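Local coordinates for peptidoglycan-recognition protein LB (Drosophila melanogaster, PDB 7NSX) that hydrolyses the amide bond between N-acetylmuramoyl groups and L-amino acids in bacterial peptidoglycan, a zinc-dependent amidase reaction that degrades the polymer in insect innate immunity, at residues 42-47 and 152-157; 82-87 and 126-131; 16-21 and 89-94; 148-153 and 176-181. All blocks are in the same frame, centred on the assembly; numbering follows the deposited sequence.

How the contacts relate
All four contacts are built on one mixed sheet but sample different depths of it. Contacts 1 and 2 are buried: the first joins neighbouring parallel strands and ends in the zinc site, the second packs side chains of helix 126-142 onto strand 82-84 and its loop, with one side-chain hydrogen bond. Contacts 3 and 4 are partly exposed and lie on opposite sides of the chain's centre, at the outermost strands 17-18 and 149-153; unlike contact 2, both rest on backbone hydrogen bonds. Contact 4 shares L152 and G153 with contact 1, and the Q156 amide also reaches T178. Contacts 2 and 3 meet where G83 pairs with Y91, although their centres stand about 11 Å apart.

Contact 1: 42-47 and 152-157; sequences IIHHSY and LGHRQV. With ZN (zinc ion), chain B.
H44 and H154 bind the same zinc ion through their ND1 atoms in the amidase fold, H44 from near the end of strand 38-45 and H154 from just past the end of the parallel strand 149-153. The metal lies 2.1 Å from H44 ND1. H154 ND1 binds it at 2.0 Å from an adjacent corner of the coordination shell, and C162 supplies a further protein ligand. The two ND1 atoms are close because they share the metal, not because they are hydrogen-bonded. The imidazoles meet as an offset edge-to-face pair, the H44 edge directed at the H154 face, with planes at 68°. The CB of H154 already points toward strand 38-45, and a chi1 of -173° places the ring with ND1 at the metal.

In the next shell, H102 ND1 is hydrogen-bonded to H44 NE2. Held at both nitrogens, by zinc and by H102, the H44 ring is restricted in its rotation; Y80, inferred to be essential for coordinating the zinc-bound water, also meets it. The backbone pairing just before the ligands brings the two strands together: I43 N donates to L152 O over 2.8 Å, and I43 O accepts from H154 N at 3.0 Å. I42 CG2 packs at 3.8 Å from H154 N, on the backbone that leads into the second ligand.

Behind H154 the chain turns, with Q156 N bonded to G153 O. The extended Q156 side chain reaches back to the start of this turn, where OE1 takes the G153 N-H at 2.8 Å, with the donor in the carbonyl plane on a lone pair.

Contact 2: 82-87 and 126-131; sequences FGIGGD and KQMLDA
I84 and M128 lie against each other where helix 126-142 covers strand 82-84, a helix-on-sheet packing within the amidase fold. The I84 side chain points at the helix and touches it with its CG2 branch. I84 CG2 sits against M128 and A131, two residues three positions apart along the helix, 3.9 Å from A131 CB and 4.0 Å from M128 CB; its nearest neighbour there is M128 O at 3.7 Å. The longer branch of I84 ends at CD1, beside the backbone of A131.

M128 approaches differently. Its first bond does not aim at the strand, but the chain extends at chi2 (-178°) and then bends at chi3, which lays CG, SD and CE along the backbone of 84-86. M128 CG comes within 3.2 Å of G85 O, SD rests 3.7 Å from G86 CA, and CE lies 3.5 Å from I84 O. The thioether thus runs beside peptide groups, and L115 and W119 also touch M128.

Q127 adds the hydrogen bond between the segments. Its CG lies between the backbone N and the carbonyl carbon, and a bend at chi2 then brings NE2 to G86 O at 2.9 Å, with an N-H...O angle of 168°. The acceptor lies in the amide plane, whereas the donor is tilted 18° from the plane of the carbonyl.

The chemistry is therefore divided: I84, M128 CB and A131 form the apolar part, the thioether end of M128 packs on backbone peptide groups, carbonyl oxygens among them, and the partly exposed Q127 supplies one nearly straight bond that ties the loop after the strand to the first turn of the helix.

Contact 3: 16-21 and 89-94; sequences RLLSRS and MIYTGR
L18 O is gripped twice by T92, at 2.9 Å from T92 N and 2.9 Å from T92 OG1. The amide comes nearly along the C=O axis, while the hydroxyl is tilted 34° from the carbonyl plane. T92 OG1 lies beside its own backbone N (chi1 -54°), so both donors of one residue can reach a single oxygen.

Upstream, L18 N donates to I90 O over 2.7 Å and I90 N to R16 O over 3.0 Å. These bonds pair strand 17-18 in parallel with 90-92 at one edge of the mixed sheet, where 17-18 is an outermost strand. On the sheet face carrying L17 and I90, L17 CD2 meets I90 CG2 at 3.6 Å, the two side chains crossing at about a right angle. On the other face L18 and Y91 lie side by side, pointing the same way, with L18 CD1 3.6 Å from Y91 CE2; the Y91 hydroxyl is held by D87.

At the far end the R20 chain, bent at chi3 (71°), brings NH1 to G93 O at 2.8 Å. This oxygen lies in the guanidinium plane, yet the donor stands above the carbonyl plane. The same NH1 forms a salt bridge with D77, and NH2 bonds to R26 O.

Contact 4: 148-153 and 176-181; sequences AYKLLG and HFTHIN
Strand 149-153, an outermost strand of the mixed sheet, is flanked by the loop that follows helix 165-171, and the two are joined by a single backbone bridge between L151 and F177. At the start of the strand H176 and Y149 form an offset stack: their planes are parallel at 0° and the ring centroids lie 3.9 Å apart. The tyrosine CE2 sits over the centre of the imidazole, while H176 CB lies over the tyrosine face in a CH-pi contact. Y149 CG is tucked between its backbone N and carbonyl carbon (chi1 71°), turning the phenol alongside its own peptide. H176 ND1 can therefore donate to Y149 O over 2.8 Å, in the carbonyl plane and on a lone pair, while its ring stays stacked.

H176 O is held by two donors from opposite faces of its plane. L151 N reaches it at 2.9 Å, and T178 OG1, from within the loop, at 2.6 Å. One residue further, T178 N donates to L151 O over 3.1 Å, so L151 is bonded through both its N and its O.

Packing continues the edge. K150 runs its aliphatic chain obliquely across T178, with K150 CE 3.8 Å from T178 CG2. L152 CD2, beyond it, meets I180 CG2 at 3.9 Å and also packs against T178 O at 3.3 Å.

The imidazole is held through its face by the phenol stack and at its edge by the bond to Y149 O, which together restrict its rotation. Because ND1 is the donor here, it carries a proton, and the loop is held to the strand by directed bonds as much as by packing.

Contact 1: 42-47 and 152-157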
loop_
_atom_site.group_PDB
_atom_site.type_symbol
_atom_site.label_atom_id
_atom_site.label_comp_id
_atom_site.label_asym_id
_atom_site.label_seq_id
_atom_site.Cartn_x
_atom_site.Cartn_y
_atom_site.Cartn_z
ATOM N N ILE A 42 -6.907 -0.164 1.096
ATOM C CA ILE A 42 -6.772 -1.550 0.583
ATOM C C ILE A 42 -5.343 -2.033 0.813
ATOM O O ILE A 42 -4.412 -1.372 0.322
ATOM C CB ILE A 42 -7.220 -1.661 -0.877
ATOM C CG1 ILE A 42 -8.701 -1.291 -0.998
ATOM C CG2 ILE A 42 -6.924 -3.077 -1.389
ATOM C CD1 ILE A 42 -9.073 -0.870 -2.359
ATOM N N ILE A 43 -5.212 -3.184 1.482
ATOM C CA ILE A 43 -3.903 -3.793 1.841
ATOM C C ILE A 43 -3.552 -4.836 0.783
ATOM O O ILE A 43 -4.442 -5.675 0.405
ATOM C CB ILE A 43 -3.930 -4.372 3.270
ATOM C CG1 ILE A 43 -4.384 -3.323 4.291
ATOM C CG2 ILE A 43 -2.561 -4.942 3.632
ATOM C CD1 ILE A 43 -3.493 -2.101 4.379
ATOM N N HIS A 44 -2.311 -4.759 0.333
ATOM C CA HIS A 44 -1.624 -5.690 -0.591
ATOM C C HIS A 44 -0.352 -6.229 0.073
ATOM O O HIS A 44 0.229 -5.569 0.992
ATOM C CB HIS A 44 -1.235 -4.944 -1.882
ATOM C CG HIS A 44 -2.349 -4.247 -2.582
ATOM N ND1 HIS A 44 -3.087 -4.845 -3.588
ATOM C CD2 HIS A 44 -2.861 -2.999 -2.434
ATOM C CE1 HIS A 44 -3.995 -4.014 -4.022
ATOM N NE2 HIS A 44 -3.883 -2.875 -3.334
ATOM N N HIS A 45 0.186 -7.311 -0.485
ATOM C CA HIS A 45 1.627 -7.657 -0.358
ATOM C C HIS A 45 2.244 -7.595 -1.756
ATOM O O HIS A 45 1.486 -7.656 -2.753
ATOM C CB HIS A 45 1.824 -8.993 0.393
ATOM C CG HIS A 45 1.447 -10.217 -0.376
ATOM N ND1 HIS A 45 1.909 -11.477 -0.015
ATOM C CD2 HIS A 45 0.702 -10.379 -1.505
ATOM C CE1 HIS A 45 1.460 -12.366 -0.906
ATOM N NE2 HIS A 45 0.686 -11.715 -1.810
ATOM N N SER A 46 3.549 -7.372 -1.836
ATOM C CA SER A 46 4.272 -7.278 -3.127
ATOM C C SER A 46 4.390 -8.685 -3.721
ATOM O O SER A 46 4.281 -8.792 -4.969
ATOM C CB SER A 46 5.601 -6.593 -3.009
ATOM O OG SER A 46 6.473 -7.288 -2.146
ATOM N N TYR A 47 4.517 -9.707 -2.863
ATOM C CA TYR A 47 4.827 -11.116 -3.238
ATOM C C TYR A 47 6.269 -11.164 -3.758
ATOM O O TYR A 47 7.132 -11.774 -3.152
ATOM C CB TYR A 47 3.841 -11.690 -4.267
ATOM C CG TYR A 47 4.157 -13.126 -4.610
ATOM C CD1 TYR A 47 3.872 -14.138 -3.704
ATOM C CD2 TYR A 47 4.838 -13.470 -5.773
ATOM C CE1 TYR A 47 4.196 -15.459 -3.969
ATOM C CE2 TYR A 47 5.180 -14.790 -6.048
ATOM C CZ TYR A 47 4.854 -15.789 -5.141
ATOM O OH TYR A 47 5.172 -17.105 -5.365
ATOM N N LEU A 152 -9.934 -2.995 3.743
ATOM C CA LEU A 152 -10.056 -4.226 2.936
ATOM C C LEU A 152 -8.674 -4.778 2.597
ATOM O O LEU A 152 -7.679 -4.022 2.558
ATOM C CB LEU A 152 -10.803 -3.881 1.651
ATOM C CG LEU A 152 -12.156 -3.194 1.829
ATOM C CD1 LEU A 152 -12.701 -2.748 0.500
ATOM C CD2 LEU A 152 -13.134 -4.101 2.547
ATOM N N GLY A 153 -8.638 -6.084 2.364
ATOM C CA GLY A 153 -7.584 -6.773 1.610
ATOM C C GLY A 153 -7.967 -6.827 0.158
ATOM O O GLY A 153 -9.185 -6.810 -0.139
ATOM N N HIS A 154 -6.965 -6.849 -0.717
ATOM C CA HIS A 154 -7.154 -6.878 -2.183
ATOM C C HIS A 154 -8.132 -8.014 -2.505
ATOM O O HIS A 154 -9.058 -7.767 -3.315
ATOM C CB HIS A 154 -5.799 -7.046 -2.862
ATOM C CG HIS A 154 -5.822 -6.920 -4.345
ATOM N ND1 HIS A 154 -4.658 -7.008 -5.094
ATOM C CD2 HIS A 154 -6.832 -6.713 -5.228
ATOM C CE1 HIS A 154 -4.953 -6.861 -6.367
ATOM N NE2 HIS A 154 -6.277 -6.673 -6.472
ATOM N N ARG A 155 -7.956 -9.183 -1.861
ATOM C CA ARG A 155 -8.742 -10.412 -2.169
ATOM C C ARG A 155 -10.244 -10.229 -1.927
ATOM O O ARG A 155 -11.003 -11.145 -2.270
ATOM C CB ARG A 155 -8.281 -11.571 -1.303
ATOM C CG ARG A 155 -8.397 -11.309 0.191
ATOM C CD ARG A 155 -8.249 -12.601 0.962
ATOM N NE ARG A 155 -6.984 -13.237 0.640
ATOM C CZ ARG A 155 -6.584 -14.419 1.113
ATOM N NH1 ARG A 155 -7.358 -15.102 1.942
ATOM N NH2 ARG A 155 -5.409 -14.910 0.753
ATOM N N GLN A 156 -10.680 -9.128 -1.311
ATOM C CA GLN A 156 -12.117 -8.886 -1.052
ATOM C C GLN A 156 -12.744 -8.189 -2.260
ATOM O O GLN A 156 -13.986 -8.169 -2.403
ATOM C CB GLN A 156 -12.261 -8.039 0.200
ATOM C CG GLN A 156 -11.960 -8.810 1.457
ATOM C CD GLN A 156 -12.095 -7.866 2.628
ATOM O OE1 GLN A 156 -11.144 -7.218 3.046
ATOM N NE2 GLN A 156 -13.281 -7.810 3.198
ATOM N N VAL A 157 -11.945 -7.621 -3.138
ATOM C CA VAL A 157 -12.529 -6.859 -4.277
ATOM C C VAL A 157 -12.138 -7.488 -5.620
ATOM O O VAL A 157 -12.580 -6.983 -6.690
ATOM C CB VAL A 157 -12.143 -5.374 -4.189
ATOM C CG1 VAL A 157 -12.463 -4.819 -2.809
ATOM C CG2 VAL A 157 -10.697 -5.133 -4.593
HETATM ZN ZN ZN B . -2.798 -6.791 -4.291
#

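Contact 2: 82-87 and 126-131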
loop_
_atom_site.group_PDB
_atom_site.type_symbol
_atom_site.label_atom_id
_atom_site.label_comp_id
_atom_site.label_asym_id
_atom_site.label_seq_id
_atom_site.Cartn_x
_atom_site.Cartn_y
_atom_site.Cartn_z
ATOM N N PHE A 82 1.288 3.772 -1.329
ATOM C CA PHE A 82 2.404 3.717 -0.375
ATOM C C PHE A 82 2.924 2.290 -0.305
ATOM O O PHE A 82 2.119 1.350 -0.468
ATOM C CB PHE A 82 1.963 4.198 1.009
ATOM C CG PHE A 82 1.576 5.654 1.082
ATOM C CD1 PHE A 82 0.258 6.044 0.944
ATOM C CD2 PHE A 82 2.534 6.644 1.259
ATOM C CE1 PHE A 82 -0.104 7.382 1.028
ATOM C CE2 PHE A 82 2.182 7.989 1.317
ATOM C CZ PHE A 82 0.857 8.359 1.220
ATOM N N GLY A 83 4.233 2.173 -0.019
ATOM C CA GLY A 83 4.927 0.916 0.298
ATOM C C GLY A 83 5.401 0.913 1.747
ATOM O O GLY A 83 5.677 1.988 2.325
ATOM N N ILE A 84 5.451 -0.274 2.345
ATOM C CA ILE A 84 6.003 -0.486 3.696
ATOM C C ILE A 84 7.126 -1.517 3.629
ATOM O O ILE A 84 6.924 -2.616 3.093
ATOM C CB ILE A 84 4.888 -0.838 4.678
ATOM C CG1 ILE A 84 3.915 0.352 4.737
ATOM C CG2 ILE A 84 5.521 -1.172 6.022
ATOM C CD1 ILE A 84 2.734 0.137 5.548
ATOM N N GLY A 85 8.290 -1.143 4.139
ATOM C CA GLY A 85 9.470 -2.020 4.158
ATOM C C GLY A 85 9.640 -2.728 5.486
ATOM O O GLY A 85 9.080 -2.276 6.535
ATOM N N GLY A 86 10.479 -3.767 5.482
ATOM C CA GLY A 86 10.816 -4.499 6.709
ATOM C C GLY A 86 11.760 -3.691 7.563
ATOM O O GLY A 86 11.974 -4.099 8.680
ATOM N N ASP A 87 12.236 -2.552 7.044
ATOM C CA ASP A 87 12.939 -1.497 7.811
ATOM C C ASP A 87 11.963 -0.728 8.716
ATOM O O ASP A 87 12.444 0.101 9.520
ATOM C CB ASP A 87 13.705 -0.580 6.857
ATOM C CG ASP A 87 12.864 0.194 5.860
ATOM O OD1 ASP A 87 13.449 1.040 5.142
ATOM O OD2 ASP A 87 11.612 -0.035 5.822
ATOM N N LYS A 126 6.664 -6.804 13.411
ATOM C CA LYS A 126 5.859 -5.790 14.145
ATOM C C LYS A 126 6.080 -4.411 13.534
ATOM O O LYS A 126 5.129 -3.690 13.479
ATOM C CB LYS A 126 6.211 -5.715 15.643
ATOM N N GLN A 127 7.315 -4.040 13.189
ATOM C CA GLN A 127 7.631 -2.675 12.683
ATOM C C GLN A 127 6.871 -2.392 11.367
ATOM O O GLN A 127 6.505 -1.208 11.123
ATOM C CB GLN A 127 9.144 -2.456 12.548
ATOM C CG GLN A 127 9.853 -3.269 11.477
ATOM C CD GLN A 127 10.290 -4.637 11.946
ATOM O OE1 GLN A 127 9.816 -5.166 12.949
ATOM N NE2 GLN A 127 11.192 -5.225 11.189
ATOM N N MET A 128 6.592 -3.415 10.556
ATOM C CA MET A 128 5.814 -3.213 9.296
ATOM C C MET A 128 4.349 -3.023 9.642
ATOM O O MET A 128 3.707 -2.192 9.021
ATOM C CB MET A 128 5.919 -4.379 8.312
ATOM C CG MET A 128 7.304 -4.603 7.823
ATOM S SD MET A 128 7.367 -5.948 6.617
ATOM C CE MET A 128 6.390 -5.259 5.282
ATOM N N LEU A 129 3.813 -3.812 10.553
ATOM C CA LEU A 129 2.385 -3.691 10.944
ATOM C C LEU A 129 2.141 -2.330 11.605
ATOM O O LEU A 129 1.129 -1.708 11.273
ATOM C CB LEU A 129 2.045 -4.834 11.901
ATOM C CG LEU A 129 2.292 -6.229 11.336
ATOM C CD1 LEU A 129 1.999 -7.283 12.392
ATOM C CD2 LEU A 129 1.428 -6.444 10.099
ATOM N N ASP A 130 3.035 -1.919 12.507
ATOM C CA ASP A 130 2.986 -0.588 13.179
ATOM C C ASP A 130 3.098 0.515 12.116
ATOM O O ASP A 130 2.363 1.496 12.190
ATOM C CB ASP A 130 4.127 -0.436 14.189
ATOM C CG ASP A 130 4.031 -1.314 15.430
ATOM O OD1 ASP A 130 2.936 -1.819 15.704
ATOM O OD2 ASP A 130 5.067 -1.460 16.131
ATOM N N ALA A 131 4.023 0.391 11.166
ATOM C CA ALA A 131 4.208 1.415 10.109
ATOM C C ALA A 131 2.897 1.565 9.320
ATOM O O ALA A 131 2.449 2.714 9.107
ATOM C CB ALA A 131 5.394 1.076 9.247
#

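Contact 3: 16-21 and 89-94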
loop_
_atom_site.group_PDB
_atom_site.type_symbol
_atom_site.label_atom_id
_atom_site.label_comp_id
_atom_site.label_asym_id
_atom_site.label_seq_id
_atom_site.Cartn_x
_atom_site.Cartn_y
_atom_site.Cartn_z
ATOM N N ARG A 16 9.327 6.551 9.620
ATOM C CA ARG A 16 9.409 7.829 8.886
ATOM C C ARG A 16 8.630 7.676 7.595
ATOM O O ARG A 16 8.639 6.558 7.002
ATOM C CB ARG A 16 10.852 8.192 8.547
ATOM C CG ARG A 16 11.757 8.232 9.763
ATOM C CD ARG A 16 11.706 9.561 10.491
ATOM N NE ARG A 16 12.593 9.416 11.639
ATOM C CZ ARG A 16 12.243 8.854 12.793
ATOM N NH1 ARG A 16 11.007 8.410 12.990
ATOM N NH2 ARG A 16 13.138 8.760 13.764
ATOM N N LEU A 17 7.999 8.767 7.175
ATOM C CA LEU A 17 7.401 8.868 5.828
ATOM C C LEU A 17 8.495 9.346 4.876
ATOM O O LEU A 17 8.948 10.491 5.004
ATOM C CB LEU A 17 6.210 9.821 5.880
ATOM C CG LEU A 17 5.408 9.928 4.580
ATOM C CD1 LEU A 17 6.065 10.913 3.628
ATOM C CD2 LEU A 17 5.232 8.563 3.925
ATOM N N LEU A 18 8.964 8.478 3.992
ATOM C CA LEU A 18 10.002 8.840 3.013
ATOM C C LEU A 18 9.315 9.248 1.716
ATOM O O LEU A 18 8.319 8.608 1.340
ATOM C CB LEU A 18 10.963 7.666 2.847
ATOM C CG LEU A 18 11.530 7.146 4.176
ATOM C CD1 LEU A 18 12.534 6.038 3.941
ATOM C CD2 LEU A 18 12.178 8.265 4.991
ATOM N N SER A 19 9.797 10.347 1.141
ATOM C CA SER A 19 9.273 10.997 -0.083
ATOM C C SER A 19 9.706 10.167 -1.281
ATOM O O SER A 19 10.649 9.359 -1.137
ATOM C CB SER A 19 9.801 12.395 -0.218
ATOM O OG SER A 19 11.189 12.323 -0.496
ATOM N N ARG A 20 9.099 10.426 -2.432
ATOM C CA ARG A 20 9.487 9.798 -3.720
ATOM C C ARG A 20 10.989 10.025 -3.952
ATOM O O ARG A 20 11.696 9.068 -4.349
ATOM C CB ARG A 20 8.652 10.381 -4.861
ATOM C CG ARG A 20 7.185 9.987 -4.826
ATOM C CD ARG A 20 6.437 10.698 -5.938
ATOM N NE ARG A 20 6.834 10.115 -7.214
ATOM C CZ ARG A 20 6.287 9.052 -7.765
ATOM N NH1 ARG A 20 5.293 8.428 -7.156
ATOM N NH2 ARG A 20 6.717 8.607 -8.927
ATOM N N SER A 21 11.468 11.252 -3.731
ATOM C CA SER A 21 12.882 11.615 -4.013
ATOM C C SER A 21 13.776 10.858 -3.020
ATOM O O SER A 21 14.822 10.435 -3.455
ATOM C CB SER A 21 13.131 13.115 -4.008
ATOM O OG SER A 21 12.951 13.640 -2.709
ATOM N N MET A 89 9.899 1.531 7.666
ATOM C CA MET A 89 9.726 2.865 7.017
ATOM C C MET A 89 8.555 2.811 6.011
ATOM O O MET A 89 8.185 1.714 5.532
ATOM C CB MET A 89 11.002 3.259 6.276
ATOM C CG MET A 89 12.207 3.369 7.186
ATOM S SD MET A 89 11.956 4.622 8.485
ATOM C CE MET A 89 12.597 3.702 9.877
ATOM N N ILE A 90 7.954 3.965 5.763
ATOM C CA ILE A 90 6.877 4.124 4.750
ATOM C C ILE A 90 7.451 4.877 3.576
ATOM O O ILE A 90 8.115 5.935 3.807
ATOM C CB ILE A 90 5.658 4.836 5.343
ATOM C CG1 ILE A 90 5.116 4.044 6.533
ATOM C CG2 ILE A 90 4.622 5.045 4.258
ATOM C CD1 ILE A 90 4.787 4.881 7.708
ATOM N N TYR A 91 7.204 4.349 2.379
ATOM C CA TYR A 91 7.690 4.877 1.087
ATOM C C TYR A 91 6.503 5.462 0.325
ATOM O O TYR A 91 5.567 4.705 0.022
ATOM C CB TYR A 91 8.422 3.781 0.313
ATOM C CG TYR A 91 9.661 3.304 1.016
ATOM C CD1 TYR A 91 9.605 2.335 2.007
ATOM C CD2 TYR A 91 10.875 3.922 0.782
ATOM C CE1 TYR A 91 10.744 1.914 2.675
ATOM C CE2 TYR A 91 12.019 3.522 1.452
ATOM C CZ TYR A 91 11.953 2.520 2.406
ATOM O OH TYR A 91 13.078 2.160 3.085
ATOM N N THR A 92 6.537 6.759 0.031
ATOM C CA THR A 92 5.481 7.390 -0.797
ATOM C C THR A 92 5.490 6.754 -2.187
ATOM O O THR A 92 6.535 6.810 -2.846
ATOM C CB THR A 92 5.640 8.918 -0.898
ATOM O OG1 THR A 92 5.707 9.443 0.429
ATOM C CG2 THR A 92 4.497 9.560 -1.652
ATOM N N GLY A 93 4.347 6.204 -2.620
ATOM C CA GLY A 93 4.101 5.799 -4.003
ATOM C C GLY A 93 3.391 6.931 -4.724
ATOM O O GLY A 93 3.901 8.055 -4.710
ATOM N N ARG A 94 2.192 6.698 -5.229
ATOM C CA ARG A 94 1.370 7.785 -5.818
ATOM C C ARG A 94 0.935 8.766 -4.722
ATOM O O ARG A 94 0.641 9.922 -5.043
ATOM C CB ARG A 94 0.180 7.171 -6.544
ATOM C CG ARG A 94 0.589 6.244 -7.662
ATOM C CD ARG A 94 -0.521 5.986 -8.618
ATOM N NE ARG A 94 -0.049 5.057 -9.627
ATOM C CZ ARG A 94 -0.670 4.796 -10.767
ATOM N NH1 ARG A 94 -1.822 5.388 -11.049
ATOM N NH2 ARG A 94 -0.152 3.925 -11.617
#

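Contact 4: 148-153 and 176-181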
loop_
_atom_site.group_PDB
_atom_site.type_symbol
_atom_site.label_atom_id
_atom_site.label_comp_id
_atom_site.label_asym_id
_atom_site.label_seq_id
_atom_site.Cartn_x
_atom_site.Cartn_y
_atom_site.Cartn_z
ATOM N N ALA A 148 -14.595 7.422 8.719
ATOM C CA ALA A 148 -15.377 6.163 8.643
ATOM C C ALA A 148 -14.840 5.254 7.517
ATOM O O ALA A 148 -15.654 4.575 6.855
ATOM C CB ALA A 148 -16.837 6.514 8.411
ATOM N N TYR A 149 -13.534 5.265 7.261
ATOM C CA TYR A 149 -12.907 4.484 6.163
ATOM C C TYR A 149 -13.161 2.995 6.397
ATOM O O TYR A 149 -13.271 2.506 7.519
ATOM C CB TYR A 149 -11.405 4.757 6.052
ATOM C CG TYR A 149 -10.575 4.178 7.171
ATOM C CD1 TYR A 149 -10.016 2.919 7.060
ATOM C CD2 TYR A 149 -10.308 4.901 8.333
ATOM C CE1 TYR A 149 -9.238 2.379 8.070
ATOM C CE2 TYR A 149 -9.529 4.376 9.355
ATOM C CZ TYR A 149 -8.994 3.108 9.220
ATOM O OH TYR A 149 -8.228 2.578 10.206
ATOM N N LYS A 150 -13.203 2.249 5.308
ATOM C CA LYS A 150 -13.316 0.780 5.362
ATOM C C LYS A 150 -11.956 0.184 4.980
ATOM O O LYS A 150 -11.443 0.529 3.884
ATOM C CB LYS A 150 -14.405 0.353 4.381
ATOM C CG LYS A 150 -15.804 0.872 4.669
ATOM C CD LYS A 150 -16.741 0.581 3.521
ATOM C CE LYS A 150 -18.165 0.328 3.963
ATOM N NZ LYS A 150 -18.753 1.550 4.566
ATOM N N LEU A 151 -11.437 -0.709 5.824
ATOM C CA LEU A 151 -10.185 -1.442 5.585
ATOM C C LEU A 151 -10.526 -2.781 4.918
ATOM O O LEU A 151 -11.322 -3.578 5.502
ATOM C CB LEU A 151 -9.445 -1.640 6.902
ATOM C CG LEU A 151 -8.147 -2.429 6.819
ATOM C CD1 LEU A 151 -7.043 -1.583 6.204
ATOM C CD2 LEU A 151 -7.752 -2.901 8.189
ATOM N N LEU A 152 -9.934 -2.995 3.743
ATOM C CA LEU A 152 -10.056 -4.226 2.936
ATOM C C LEU A 152 -8.674 -4.778 2.597
ATOM O O LEU A 152 -7.679 -4.022 2.558
ATOM C CB LEU A 152 -10.803 -3.881 1.651
ATOM C CG LEU A 152 -12.156 -3.194 1.829
ATOM C CD1 LEU A 152 -12.701 -2.748 0.500
ATOM C CD2 LEU A 152 -13.134 -4.101 2.547
ATOM N N GLY A 153 -8.638 -6.084 2.364
ATOM C CA GLY A 153 -7.584 -6.773 1.610
ATOM C C GLY A 153 -7.967 -6.827 0.158
ATOM O O GLY A 153 -9.185 -6.810 -0.139
ATOM N N HIS A 176 -11.716 -0.989 11.695
ATOM C CA HIS A 176 -12.338 -0.555 10.430
ATOM C C HIS A 176 -12.302 -1.714 9.417
ATOM O O HIS A 176 -12.813 -1.527 8.297
ATOM C CB HIS A 176 -11.682 0.735 9.913
ATOM C CG HIS A 176 -11.952 1.969 10.705
ATOM N ND1 HIS A 176 -12.695 3.016 10.209
ATOM C CD2 HIS A 176 -11.507 2.369 11.915
ATOM C CE1 HIS A 176 -12.735 3.989 11.096
ATOM N NE2 HIS A 176 -12.004 3.623 12.139
ATOM N N PHE A 177 -11.725 -2.874 9.765
ATOM C CA PHE A 177 -11.799 -4.065 8.872
ATOM C C PHE A 177 -13.281 -4.332 8.587
ATOM O O PHE A 177 -14.076 -4.422 9.536
ATOM C CB PHE A 177 -11.103 -5.301 9.445
ATOM C CG PHE A 177 -11.213 -6.450 8.481
ATOM C CD1 PHE A 177 -10.440 -6.475 7.335
ATOM C CD2 PHE A 177 -12.192 -7.415 8.636
ATOM C CE1 PHE A 177 -10.559 -7.506 6.412
ATOM C CE2 PHE A 177 -12.311 -8.446 7.711
ATOM C CZ PHE A 177 -11.485 -8.492 6.600
ATOM N N THR A 178 -13.638 -4.412 7.314
ATOM C CA THR A 178 -15.020 -4.341 6.792
ATOM C C THR A 178 -15.286 -5.567 5.905
ATOM O O THR A 178 -14.443 -5.866 5.043
ATOM C CB THR A 178 -15.170 -3.047 5.989
ATOM O OG1 THR A 178 -14.931 -1.989 6.912
ATOM C CG2 THR A 178 -16.515 -2.857 5.330
ATOM N N HIS A 179 -16.429 -6.227 6.100
ATOM C CA HIS A 179 -16.999 -7.256 5.187
ATOM C C HIS A 179 -17.886 -6.530 4.189
ATOM O O HIS A 179 -18.747 -5.757 4.648
ATOM C CB HIS A 179 -17.804 -8.309 5.965
ATOM C CG HIS A 179 -17.008 -8.993 7.021
ATOM N ND1 HIS A 179 -15.909 -9.793 6.718
ATOM C CD2 HIS A 179 -17.139 -9.007 8.365
ATOM C CE1 HIS A 179 -15.407 -10.278 7.841
ATOM N NE2 HIS A 179 -16.137 -9.793 8.867
ATOM N N ILE A 180 -17.657 -6.731 2.896
ATOM C CA ILE A 180 -18.409 -6.052 1.804
ATOM C C ILE A 180 -19.288 -7.067 1.053
ATOM O O ILE A 180 -20.082 -6.634 0.191
ATOM C CB ILE A 180 -17.453 -5.285 0.863
ATOM C CG1 ILE A 180 -16.361 -6.170 0.251
ATOM C CG2 ILE A 180 -16.870 -4.081 1.594
ATOM C CD1 ILE A 180 -15.739 -5.573 -0.986
ATOM N N ASN A 181 -19.148 -8.366 1.326
ATOM C CA ASN A 181 -19.953 -9.401 0.617
ATOM C C ASN A 181 -20.393 -10.414 1.673
ATOM O O ASN A 181 -19.834 -10.394 2.785
ATOM C CB ASN A 181 -19.213 -9.897 -0.637
ATOM C CG ASN A 181 -19.048 -8.817 -1.702
ATOM O OD1 ASN A 181 -17.913 -8.422 -2.022
ATOM N ND2 ASN A 181 -20.157 -8.313 -2.256
#